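Local coordinates for flavin reductase domain protein, FMN-binding (PDB 3HMZ) that binds FMN in a flavin reductase-like domain and probably acts as an NAD(P)H-dependent flavoenzyme oxidoreductase, at the interface of chains A and B. Coordinates in Å, arbitrary orientation; residue numbers count along the deposited sequence, not the author numbering. Chains: chain A/B, Flavin reductase domain protein, FMN-binding.

The interface of chains A and B. Residues chain A 31, 48-49, 183-184; chain B 23, 27, 51-52, 55.
With CG of A:Trp49 anti to its carbonyl carbon (chi1 -60°), the indole reaches across to chain B, where B:Asn27, whose CG is twisted well off a staggered position (chi1 -128°), sets its amide against the indole edge, within reach of both A:Trp49 and A:Ile184. The two belong to facing copies of a flavin reductase-like, FMN-binding domain, in a two-fold symmetric interface that is plausibly the biological dimer. The indole NE1 of A:Trp49 donates to the amide oxygen OD1 of B:Asn27 at 2.7 Å; the bond is nearly straight and lies close to the ring plane, while the amide itself is steeply turned against the ring. The other branch, ND2 of B:Asn27, donates to the backbone O of A:Ile184 at 2.8 Å, so both ends of the amide are held by chain A and its flip is fixed. One face of the indole receives the methyl CB of B:Ala52, 3.6 Å from the centroid of the five-membered ring. At the far rim, CH2 of A:Trp49 sits over the centre of the B:Phe55 ring face, 3.5 Å from CZ of B:Phe55, the two rings inclined to each other. B:Tyr23 supports this phenyl, its own ring face lying against CD1 of B:Phe55, and its hydroxyl shares water 3 with A:Ile184 O. SG of B:Cys51 packs on CA of A:Trp49 at 3.5 Å. The backbone O of B:Asn27 meets water 1, shared with OG1 of A:Thr31, and water 2, shared with O of A:Ala48. A:Ala48 and A:Trp49 are also FMN-binding residues, which places this contact beside the cofactor site.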
# COMPACT_ATOMS: atom_id res chain seq x y z
N THR A 31 1.45 -3.57 5.93
CA THR A 31 2.89 -3.68 6.08
C THR A 31 3.17 -5.19 6.06
O THR A 31 2.40 -5.98 6.61
CB THR A 31 3.33 -3.00 7.36
OG1 THR A 31 3.11 -1.59 7.20
CG2 THR A 31 4.77 -3.27 7.65
N ALA A 48 6.96 -1.65 4.66
CA ALA A 48 5.69 -0.98 4.42
C ALA A 48 5.45 -0.74 2.93
O ALA A 48 4.29 -0.68 2.49
CB ALA A 48 5.62 0.34 5.16
N TRP A 49 6.53 -0.58 2.15
CA TRP A 49 6.41 -0.14 0.75
C TRP A 49 6.36 -1.29 -0.24
O TRP A 49 7.19 -1.42 -1.11
CB TRP A 49 7.47 0.89 0.42
CG TRP A 49 7.41 2.12 1.27
CD1 TRP A 49 6.43 2.48 2.15
CD2 TRP A 49 8.34 3.19 1.27
NE1 TRP A 49 6.72 3.70 2.75
CE2 TRP A 49 7.89 4.16 2.21
CE3 TRP A 49 9.54 3.44 0.56
CZ2 TRP A 49 8.59 5.32 2.47
CZ3 TRP A 49 10.23 4.60 0.83
CH2 TRP A 49 9.76 5.52 1.77
N TYR A 183 1.82 0.29 9.12
CA TYR A 183 2.80 1.15 9.80
C TYR A 183 2.68 2.61 9.49
O TYR A 183 2.39 2.97 8.36
CB TYR A 183 4.19 0.71 9.38
CG TYR A 183 5.34 1.35 10.09
CD1 TYR A 183 5.43 1.28 11.46
CD2 TYR A 183 6.43 1.88 9.38
CE1 TYR A 183 6.54 1.82 12.15
CE2 TYR A 183 7.54 2.40 10.06
CZ TYR A 183 7.59 2.34 11.43
OH TYR A 183 8.72 2.83 12.08
N ILE A 184 2.95 3.45 10.49
CA ILE A 184 3.14 4.89 10.23
C ILE A 184 4.59 5.29 10.47
O ILE A 184 5.32 5.64 9.52
CB ILE A 184 2.17 5.79 11.02
CG1 ILE A 184 0.73 5.46 10.65
CG2 ILE A 184 2.50 7.25 10.74
CD1 ILE A 184 0.41 5.63 9.13
N TYR B 23 5.41 11.27 3.22
CA TYR B 23 5.29 9.79 3.01
C TYR B 23 4.36 9.14 4.06
O TYR B 23 3.71 8.13 3.78
CB TYR B 23 6.65 9.09 3.02
CG TYR B 23 7.23 8.94 4.40
CD1 TYR B 23 7.92 9.99 5.03
CD2 TYR B 23 7.04 7.77 5.12
CE1 TYR B 23 8.38 9.87 6.33
CE2 TYR B 23 7.51 7.65 6.41
CZ TYR B 23 8.19 8.68 7.01
OH TYR B 23 8.64 8.56 8.31
N ASN B 27 1.62 5.76 4.42
CA ASN B 27 2.39 4.63 4.95
C ASN B 27 1.56 3.43 5.37
O ASN B 27 2.00 2.29 5.22
CB ASN B 27 3.31 5.10 6.08
CG ASN B 27 4.74 4.67 5.88
OD1 ASN B 27 5.20 4.52 4.77
ND2 ASN B 27 5.47 4.57 6.97
N CYS B 51 1.65 3.64 -3.72
CA CYS B 51 2.56 3.33 -2.61
C CYS B 51 3.69 4.36 -2.53
O CYS B 51 4.19 4.81 -3.57
CB CYS B 51 3.14 1.92 -2.81
SG CYS B 51 4.05 1.26 -1.44
N ALA B 52 4.09 4.71 -1.31
CA ALA B 52 5.27 5.54 -1.12
C ALA B 52 6.48 4.85 -1.76
O ALA B 52 6.58 3.62 -1.85
CB ALA B 52 5.51 5.79 0.36
N PHE B 55 11.40 8.96 0.87
CA PHE B 55 11.15 9.88 1.97
C PHE B 55 11.46 11.34 1.70
O PHE B 55 10.67 12.20 2.00
CB PHE B 55 12.04 9.54 3.21
CG PHE B 55 11.94 8.16 3.68
CD1 PHE B 55 10.90 7.80 4.53
CD2 PHE B 55 12.89 7.22 3.33
CE1 PHE B 55 10.81 6.51 5.04
CE2 PHE B 55 12.79 5.91 3.80
CZ PHE B 55 11.76 5.56 4.68
O HOH W 1 1.08 -0.36 5.69
O HOH W 2 2.90 1.68 2.71
O HOH W 3 8.11 6.05 9.24